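Trans-2-enoyl-CoA reductase [NADH] (Treponema denticola ATCC 35405, PDB 4GGO) catalyses the NADH-dependent reduction of the carbon-carbon double bond of crotonyl-CoA to butyryl-CoA, a step of fatty acid synthesis. Local coordinates at residues I131-V145 / Q216-L230. Numbering follows the deposited sequence.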
ATOM      1  N   ILE A 131      13.985  10.728 -13.795  1.00 33.00           N
ATOM      2  CA  ILE A 131      15.406  10.798 -14.120  1.00 34.78           C
ATOM      3  C   ILE A 131      15.860  12.244 -14.302  1.00 33.49           C
ATOM      4  O   ILE A 131      16.906  12.645 -13.792  1.00 35.85           O
ATOM      5  CB  ILE A 131      15.722  10.000 -15.400  1.00 38.27           C
ATOM      6  CG1 ILE A 131      15.466   8.509 -15.172  1.00 36.39           C
ATOM      7  CG2 ILE A 131      17.158  10.233 -15.840  1.00 40.95           C
ATOM      8  CD1 ILE A 131      15.600   7.669 -16.423  1.00 39.67           C
ATOM      9  N   GLU A 132      15.056  13.022 -15.019  1.00 35.44           N
ATOM     10  CA  GLU A 132      15.358  14.427 -15.273  1.00 39.44           C
ATOM     11  C   GLU A 132      15.446  15.236 -13.981  1.00 37.79           C
ATOM     12  O   GLU A 132      16.388  16.005 -13.783  1.00 39.55           O
ATOM     13  CB  GLU A 132      14.306  15.032 -16.206  1.00 39.81           C
ATOM     14  CG  GLU A 132      14.492  16.514 -16.482  1.00 49.52           C
ATOM     15  CD  GLU A 132      13.550  17.027 -17.554  1.00 52.93           C
ATOM     16  OE1 GLU A 132      12.949  16.196 -18.266  1.00 55.18           O
ATOM     17  OE2 GLU A 132      13.407  18.262 -17.683  1.00 53.44           O
ATOM     18  N   GLU A 133      14.465  15.056 -13.104  1.00 35.76           N
ATOM     19  CA  GLU A 133      14.444  15.759 -11.826  1.00 32.44           C
ATOM     20  C   GLU A 133      15.604  15.320 -10.935  1.00 39.58           C
ATOM     21  O   GLU A 133      16.201  16.136 -10.230  1.00 40.48           O
ATOM     22  CB  GLU A 133      13.105  15.541 -11.115  1.00 35.08           C
ATOM     23  CG  GLU A 133      13.013  16.174  -9.734  1.00 42.13           C
ATOM     24  CD  GLU A 133      13.126  17.689  -9.763  1.00 43.87           C
ATOM     25  OE1 GLU A 133      12.805  18.297 -10.806  1.00 42.69           O
ATOM     26  OE2 GLU A 133      13.537  18.271  -8.737  1.00 38.48           O
ATOM     27  N   ALA A 134      15.924  14.030 -10.980  1.00 33.65           N
ATOM     28  CA  ALA A 134      17.033  13.486 -10.203  1.00 38.31           C
ATOM     29  C   ALA A 134      18.373  14.012 -10.712  1.00 40.53           C
ATOM     30  O   ALA A 134      19.268  14.320  -9.924  1.00 37.57           O
ATOM     31  CB  ALA A 134      17.010  11.967 -10.239  1.00 34.94           C
ATOM     32  N   LYS A 135      18.504  14.106 -12.032  1.00 42.11           N
ATOM     33  CA  LYS A 135      19.712  14.649 -12.652  1.00 40.64           C
ATOM     34  C   LYS A 135      19.893  16.121 -12.305  1.00 36.87           C
ATOM     35  O   LYS A 135      21.011  16.588 -12.089  1.00 40.71           O
ATOM     36  CB  LYS A 135      19.651  14.484 -14.172  1.00 38.19           C
ATOM     37  CG  LYS A 135      19.936  13.076 -14.666  1.00 40.70           C
ATOM     38  CD  LYS A 135      21.408  12.726 -14.521  1.00 48.80           C
ATOM     39  CE  LYS A 135      21.668  11.280 -14.915  1.00 50.52           C
ATOM     40  NZ  LYS A 135      21.150  10.977 -16.278  1.00 41.99           N
ATOM     41  N   LYS A 136      18.781  16.846 -12.249  1.00 39.49           N
ATOM     42  CA  LYS A 136      18.793  18.286 -12.023  1.00 37.44           C
ATOM     43  C   LYS A 136      19.283  18.658 -10.627  1.00 43.01           C
ATOM     44  O   LYS A 136      19.974  19.661 -10.450  1.00 38.35           O
ATOM     45  CB  LYS A 136      17.387  18.850 -12.241  1.00 43.50           C
ATOM     46  CG  LYS A 136      17.271  20.351 -12.053  1.00 43.58           C
ATOM     47  CD  LYS A 136      15.827  20.769 -11.805  1.00 51.63           C
ATOM     48  CE  LYS A 136      14.869  20.133 -12.805  1.00 57.02           C
ATOM     49  NZ  LYS A 136      13.463  20.609 -12.641  1.00 62.92           N
ATOM     50  N   LYS A 137      18.920  17.845  -9.640  1.00 35.18           N
ATOM     51  CA  LYS A 137      19.219  18.161  -8.248  1.00 34.57           C
ATOM     52  C   LYS A 137      20.398  17.357  -7.707  1.00 38.47           C
ATOM     53  O   LYS A 137      20.707  17.425  -6.517  1.00 42.45           O
ATOM     54  CB  LYS A 137      17.982  17.934  -7.376  1.00 44.11           C
ATOM     55  CG  LYS A 137      16.746  18.688  -7.845  1.00 44.62           C
ATOM     56  CD  LYS A 137      16.916  20.194  -7.700  1.00 44.08           C
ATOM     57  CE  LYS A 137      17.005  20.605  -6.237  1.00 46.81           C
ATOM     58  NZ  LYS A 137      17.071  22.085  -6.073  1.00 61.63           N
ATOM     59  N   GLY A 138      21.055  16.606  -8.586  1.00 33.99           N
ATOM     60  CA  GLY A 138      22.198  15.798  -8.199  1.00 33.97           C
ATOM     61  C   GLY A 138      21.832  14.713  -7.205  1.00 34.23           C
ATOM     62  O   GLY A 138      22.590  14.420  -6.279  1.00 38.99           O
ATOM     63  N   ILE A 139      20.663  14.112  -7.401  1.00 36.55           N
ATOM     64  CA  ILE A 139      20.161  13.091  -6.490  1.00 36.29           C
ATOM     65  C   ILE A 139      20.489  11.676  -6.958  1.00 35.47           C
ATOM     66  O   ILE A 139      20.236  11.317  -8.108  1.00 35.22           O
ATOM     67  CB  ILE A 139      18.632  13.219  -6.294  1.00 34.23           C
ATOM     68  CG1 ILE A 139      18.303  14.452  -5.451  1.00 34.70           C
ATOM     69  CG2 ILE A 139      18.061  11.972  -5.632  1.00 35.85           C
ATOM     70  CD1 ILE A 139      16.820  14.664  -5.238  1.00 35.23           C
ATOM     71  N   LYS A 140      21.073  10.889  -6.059  1.00 33.15           N
ATOM     72  CA  LYS A 140      21.189   9.448  -6.240  1.00 36.45           C
ATOM     73  C   LYS A 140      20.351   8.766  -5.165  1.00 30.48           C
ATOM     74  O   LYS A 140      20.528   9.027  -3.976  1.00 33.94           O
ATOM     75  CB  LYS A 140      22.646   8.993  -6.132  1.00 38.08           C
ATOM     76  CG  LYS A 140      23.507   9.302  -7.348  1.00 43.56           C
ATOM     77  CD  LYS A 140      24.859   8.609  -7.236  1.00 37.10           C
ATOM     78  CE  LYS A 140      25.703   8.804  -8.483  1.00 52.26           C
ATOM     79  NZ  LYS A 140      26.981   8.042  -8.407  1.00 53.90           N
ATOM     80  N   PHE A 141      19.437   7.896  -5.582  1.00 33.50           N
ATOM     81  CA  PHE A 141      18.520   7.250  -4.647  1.00 30.05           C
ATOM     82  C   PHE A 141      19.193   6.153  -3.824  1.00 34.32           C
ATOM     83  O   PHE A 141      19.965   5.352  -4.353  1.00 34.84           O
ATOM     84  CB  PHE A 141      17.311   6.676  -5.389  1.00 31.14           C
ATOM     85  CG  PHE A 141      16.471   7.713  -6.081  1.00 28.11           C
ATOM     86  CD1 PHE A 141      15.717   8.614  -5.349  1.00 29.26           C
ATOM     87  CD2 PHE A 141      16.425   7.777  -7.464  1.00 28.68           C
ATOM     88  CE1 PHE A 141      14.941   9.567  -5.981  1.00 24.40           C
ATOM     89  CE2 PHE A 141      15.649   8.726  -8.103  1.00 29.38           C
ATOM     90  CZ  PHE A 141      14.906   9.623  -7.361  1.00 26.73           C
ATOM     91  N   ASP A 142      18.895   6.122  -2.528  1.00 32.48           N
ATOM     92  CA  ASP A 142      19.405   5.071  -1.651  1.00 31.58           C
ATOM     93  C   ASP A 142      18.273   4.193  -1.118  1.00 33.11           C
ATOM     94  O   ASP A 142      18.516   3.191  -0.446  1.00 32.71           O
ATOM     95  CB  ASP A 142      20.229   5.658  -0.501  1.00 28.06           C
ATOM     96  CG  ASP A 142      19.472   6.708   0.287  1.00 36.66           C
ATOM     97  OD1 ASP A 142      18.769   6.338   1.250  1.00 36.59           O
ATOM     98  OD2 ASP A 142      19.585   7.904  -0.053  1.00 38.95           O
ATOM     99  N   LEU A 143      17.038   4.579  -1.423  1.00 28.57           N
ATOM    100  CA  LEU A 143      15.870   3.773  -1.086  1.00 32.42           C
ATOM    101  C   LEU A 143      14.770   3.959  -2.126  1.00 26.46           C
ATOM    102  O   LEU A 143      14.326   5.078  -2.378  1.00 29.03           O
ATOM    103  CB  LEU A 143      15.338   4.122   0.305  1.00 26.71           C
ATOM    104  CG  LEU A 143      14.020   3.442   0.685  1.00 28.18           C
ATOM    105  CD1 LEU A 143      14.179   1.927   0.743  1.00 28.72           C
ATOM    106  CD2 LEU A 143      13.493   3.978   2.004  1.00 25.87           C
ATOM    107  N   ILE A 144      14.336   2.858  -2.729  1.00 25.97           N
ATOM    108  CA  ILE A 144      13.285   2.910  -3.737  1.00 25.86           C
ATOM    109  C   ILE A 144      12.110   2.024  -3.349  1.00 22.12           C
ATOM    110  O   ILE A 144      12.216   0.799  -3.344  1.00 25.89           O
ATOM    111  CB  ILE A 144      13.804   2.485  -5.121  1.00 29.49           C
ATOM    112  CG1 ILE A 144      14.982   3.364  -5.538  1.00 32.10           C
ATOM    113  CG2 ILE A 144      12.688   2.561  -6.155  1.00 23.01           C
ATOM    114  CD1 ILE A 144      15.543   3.018  -6.891  1.00 22.71           C
ATOM    115  N   VAL A 145      10.986   2.651  -3.027  1.00 23.48           N
ATOM    116  CA  VAL A 145       9.806   1.917  -2.592  1.00 24.30           C
ATOM    117  C   VAL A 145       8.824   1.723  -3.741  1.00 24.74           C
ATOM    118  O   VAL A 145       8.269   2.688  -4.266  1.00 24.89           O
ATOM    119  CB  VAL A 145       9.101   2.635  -1.429  1.00 23.99           C
ATOM    120  CG1 VAL A 145       7.875   1.851  -0.986  1.00 21.78           C
ATOM    121  CG2 VAL A 145      10.068   2.831  -0.265  1.00 20.55           C
ATOM    122  N   GLN A 216      16.501   1.253 -15.602  1.00 33.02           N
ATOM    123  CA  GLN A 216      16.614   2.583 -16.194  1.00 38.59           C
ATOM    124  C   GLN A 216      17.381   3.537 -15.282  1.00 39.98           C
ATOM    125  O   GLN A 216      18.228   4.301 -15.743  1.00 41.28           O
ATOM    126  CB  GLN A 216      15.236   3.163 -16.521  1.00 35.19           C
ATOM    127  CG  GLN A 216      14.561   2.535 -17.732  1.00 33.74           C
ATOM    128  CD  GLN A 216      13.369   3.339 -18.214  1.00 33.26           C
ATOM    129  OE1 GLN A 216      13.197   4.499 -17.840  1.00 38.63           O
ATOM    130  NE2 GLN A 216      12.537   2.725 -19.047  1.00 31.15           N
ATOM    131  N   LEU A 217      17.077   3.488 -13.989  1.00 35.67           N
ATOM    132  CA  LEU A 217      17.756   4.330 -13.009  1.00 36.28           C
ATOM    133  C   LEU A 217      19.230   3.955 -12.890  1.00 37.59           C
ATOM    134  O   LEU A 217      20.094   4.825 -12.770  1.00 37.03           O
ATOM    135  CB  LEU A 217      17.070   4.229 -11.644  1.00 34.09           C
ATOM    136  CG  LEU A 217      15.684   4.869 -11.528  1.00 34.79           C
ATOM    137  CD1 LEU A 217      15.051   4.546 -10.185  1.00 37.54           C
ATOM    138  CD2 LEU A 217      15.764   6.372 -11.733  1.00 36.18           C
ATOM    139  N   SER A 218      19.509   2.655 -12.922  1.00 39.60           N
ATOM    140  CA  SER A 218      20.878   2.157 -12.847  1.00 41.54           C
ATOM    141  C   SER A 218      21.690   2.615 -14.050  1.00 44.12           C
ATOM    142  O   SER A 218      22.860   2.977 -13.922  1.00 45.50           O
ATOM    143  CB  SER A 218      20.887   0.630 -12.775  1.00 34.28           C
ATOM    144  OG  SER A 218      22.201   0.123 -12.928  1.00 48.89           O
ATOM    145  N   LYS A 219      21.056   2.593 -15.218  1.00 38.98           N
ATOM    146  CA  LYS A 219      21.703   2.998 -16.459  1.00 44.11           C
ATOM    147  C   LYS A 219      22.111   4.467 -16.411  1.00 44.90           C
ATOM    148  O   LYS A 219      23.143   4.854 -16.958  1.00 47.94           O
ATOM    149  CB  LYS A 219      20.770   2.748 -17.646  1.00 31.50           C
ATOM    150  CG  LYS A 219      21.402   3.026 -18.997  1.00 48.07           C
ATOM    151  CD  LYS A 219      22.639   2.169 -19.204  1.00 53.04           C
ATOM    152  CE  LYS A 219      23.394   2.581 -20.458  1.00 59.01           C
ATOM    153  NZ  LYS A 219      24.636   1.782 -20.640  1.00 66.47           N
ATOM    154  N   GLU A 220      21.296   5.276 -15.743  1.00 44.85           N
ATOM    155  CA  GLU A 220      21.547   6.708 -15.633  1.00 41.83           C
ATOM    156  C   GLU A 220      22.453   7.044 -14.453  1.00 44.66           C
ATOM    157  O   GLU A 220      22.761   8.212 -14.211  1.00 44.22           O
ATOM    158  CB  GLU A 220      20.226   7.469 -15.506  1.00 43.72           C
ATOM    159  CG  GLU A 220      19.333   7.380 -16.733  1.00 39.48           C
ATOM    160  CD  GLU A 220      19.809   8.268 -17.871  1.00 51.64           C
ATOM    161  OE1 GLU A 220      20.764   9.047 -17.666  1.00 42.83           O
ATOM    162  OE2 GLU A 220      19.221   8.188 -18.970  1.00 54.09           O
ATOM    163  N   GLY A 221      22.877   6.019 -13.720  1.00 42.07           N
ATOM    164  CA  GLY A 221      23.732   6.209 -12.562  1.00 43.88           C
ATOM    165  C   GLY A 221      23.032   6.944 -11.434  1.00 44.93           C
ATOM    166  O   GLY A 221      23.633   7.777 -10.757  1.00 44.50           O
ATOM    167  N   LEU A 222      21.758   6.630 -11.231  1.00 40.17           N
ATOM    168  CA  LEU A 222      20.960   7.302 -10.211  1.00 40.47           C
ATOM    169  C   LEU A 222      20.739   6.424  -8.981  1.00 42.17           C
ATOM    170  O   LEU A 222      19.863   6.700  -8.161  1.00 38.44           O
ATOM    171  CB  LEU A 222      19.616   7.747 -10.793  1.00 36.21           C
ATOM    172  CG  LEU A 222      19.685   8.801 -11.900  1.00 38.25           C
ATOM    173  CD1 LEU A 222      18.297   9.102 -12.436  1.00 34.40           C
ATOM    174  CD2 LEU A 222      20.351  10.070 -11.389  1.00 37.45           C
ATOM    175  N   LEU A 223      21.535   5.369  -8.857  1.00 42.51           N
ATOM    176  CA  LEU A 223      21.455   4.487  -7.700  1.00 38.83           C
ATOM    177  C   LEU A 223      22.724   4.576  -6.862  1.00 43.42           C
ATOM    178  O   LEU A 223      23.825   4.351  -7.365  1.00 44.46           O
ATOM    179  CB  LEU A 223      21.230   3.038  -8.135  1.00 41.90           C
ATOM    180  CG  LEU A 223      20.015   2.756  -9.020  1.00 44.42           C
ATOM    181  CD1 LEU A 223      19.841   1.259  -9.221  1.00 39.12           C
ATOM    182  CD2 LEU A 223      18.763   3.373  -8.424  1.00 33.72           C
ATOM    183  N   GLU A 224      22.566   4.907  -5.586  1.00 37.31           N
ATOM    184  CA  GLU A 224      23.691   4.914  -4.664  1.00 41.02           C
ATOM    185  C   GLU A 224      24.112   3.476  -4.385  1.00 44.98           C
ATOM    186  O   GLU A 224      23.281   2.568  -4.407  1.00 44.91           O
ATOM    187  CB  GLU A 224      23.313   5.621  -3.360  1.00 40.29           C
ATOM    188  CG  GLU A 224      24.472   5.815  -2.397  1.00 41.66           C
ATOM    189  CD  GLU A 224      25.610   6.608  -3.011  1.00 45.88           C
ATOM    190  OE1 GLU A 224      25.525   7.854  -3.031  1.00 42.62           O
ATOM    191  OE2 GLU A 224      26.588   5.985  -3.476  1.00 44.98           O
ATOM    192  N   GLU A 225      25.403   3.271  -4.142  1.00 40.69           N
ATOM    193  CA  GLU A 225      25.922   1.951  -3.801  1.00 44.40           C
ATOM    194  C   GLU A 225      25.195   1.400  -2.579  1.00 43.88           C
ATOM    195  O   GLU A 225      25.132   2.055  -1.539  1.00 40.10           O
ATOM    196  CB  GLU A 225      27.425   2.029  -3.523  1.00 38.63           C
ATOM    197  CG  GLU A 225      28.090   0.685  -3.257  1.00 50.52           C
ATOM    198  CD  GLU A 225      28.406  -0.076  -4.532  1.00 60.67           C
ATOM    199  OE1 GLU A 225      28.274   0.511  -5.628  1.00 64.03           O
ATOM    200  OE2 GLU A 225      28.787  -1.262  -4.437  1.00 60.17           O
ATOM    201  N   GLY A 226      24.638   0.200  -2.714  1.00 47.19           N
ATOM    202  CA  GLY A 226      23.917  -0.435  -1.627  1.00 43.81           C
ATOM    203  C   GLY A 226      22.480   0.036  -1.508  1.00 38.06           C
ATOM    204  O   GLY A 226      21.860  -0.099  -0.453  1.00 38.03           O
ATOM    205  N   CYS A 227      21.951   0.589  -2.596  1.00 34.03           N
ATOM    206  CA  CYS A 227      20.582   1.097  -2.618  1.00 32.54           C
ATOM    207  C   CYS A 227      19.566   0.007  -2.292  1.00 34.05           C
ATOM    208  O   CYS A 227      19.628  -1.098  -2.831  1.00 33.97           O
ATOM    209  CB  CYS A 227      20.260   1.715  -3.980  1.00 32.27           C
ATOM    210  SG  CYS A 227      18.602   2.430  -4.109  1.00 32.91           S
ATOM    211  N   ILE A 228      18.635   0.325  -1.400  1.00 31.71           N
ATOM    212  CA  ILE A 228      17.571  -0.602  -1.041  1.00 28.81           C
ATOM    213  C   ILE A 228      16.352  -0.372  -1.925  1.00 25.93           C
ATOM    214  O   ILE A 228      15.908   0.762  -2.095  1.00 25.79           O
ATOM    215  CB  ILE A 228      17.142  -0.421   0.426  1.00 28.95           C
ATOM    216  CG1 ILE A 228      18.313  -0.707   1.370  1.00 29.43           C
ATOM    217  CG2 ILE A 228      15.955  -1.317   0.752  1.00 26.79           C
ATOM    218  CD1 ILE A 228      17.982  -0.488   2.830  1.00 29.04           C
ATOM    219  N   THR A 229      15.816  -1.443  -2.499  1.00 26.23           N
ATOM    220  CA  THR A 229      14.547  -1.343  -3.212  1.00 25.22           C
ATOM    221  C   THR A 229      13.578  -2.440  -2.771  1.00 24.80           C
ATOM    222  O   THR A 229      13.950  -3.608  -2.659  1.00 27.28           O
ATOM    223  CB  THR A 229      14.728  -1.320  -4.754  1.00 23.46           C
ATOM    224  OG1 THR A 229      13.457  -1.118  -5.384  1.00 29.29           O
ATOM    225  CG2 THR A 229      15.348  -2.612  -5.261  1.00 28.86           C
ATOM    226  N   LEU A 230      12.337  -2.047  -2.504  1.00 26.08           N
ATOM    227  CA  LEU A 230      11.338  -2.970  -1.983  1.00 28.06           C
ATOM    228  C   LEU A 230      10.070  -2.953  -2.821  1.00 23.05           C
ATOM    229  O   LEU A 230       9.675  -1.913  -3.343  1.00 27.87           O
ATOM    230  CB  LEU A 230      10.978  -2.611  -0.539  1.00 23.54           C
ATOM    231  CG  LEU A 230      12.102  -2.378   0.469  1.00 32.75           C
ATOM    232  CD1 LEU A 230      11.519  -2.030   1.830  1.00 32.89           C
ATOM    233  CD2 LEU A 230      12.996  -3.595   0.568  1.00 32.91           C
TER
HETATM  234  O   HOH W   1      21.302   2.019   0.979  1.00 42.26           O
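Leu-222 drives its forked end into the corner between helix 124-136 and the loop that follows it. Its CD1 meets Ile-131 CG2 and Ala-134 CB, each at 3.8 Å, crossing the isoleucine at about a right angle; the small side chain of Ala-134 is consistent with this close approach. CD2 lies by Lys-135 CE and the carbonyl of Ile-139. Leu-222 CG stands opposite its own carbonyl carbon (chi1 -64°), which sends the branch to the helix while Leu-222 O accepts from Phe-141 N at 2.9 Å. Gly-221, which lacking a CB adopts positive phi easily, ends helix 208-219 in a Schellman motif.

On the solvent side, exposed Lys-135 bends at chi2 and chi4 to form a salt bridge with Glu-220, whose chain crosses it; the very short NZ to OE1 separation is doubtful in detail. Glu-220 CG rests on Ile-131 CG2.

Beyond, strands 141-146 and 227-233 run parallel as neighbours in the Rossmann sheet. Ile-144 CD1 meets Leu-217 CD1 tip to tip at 3.7 Å, packing helix 208-219 on the strand; the side chain of Leu-223 crosses Ile-144 at about a right angle. On the other face Leu-143 CD1 touches Ile-228 CG2. Ile-144 O is gripped twice, by Leu-230 N at 3.0 Å and by Thr-229 OG1 at 3.1 Å; this hydroxyl also bonds Trp-210. Backbone N-H groups of Lys-51 and Asn-52 meet the carboxylate of Asp-142.

Apolar branches thus pack helices against strands, while parallel main-chain bonds, helped by Thr-229, serve the strand groups named here; the strand leads toward the NAD(+) site, Val-145 lying about 7 Å from Tyr-62 between side chains.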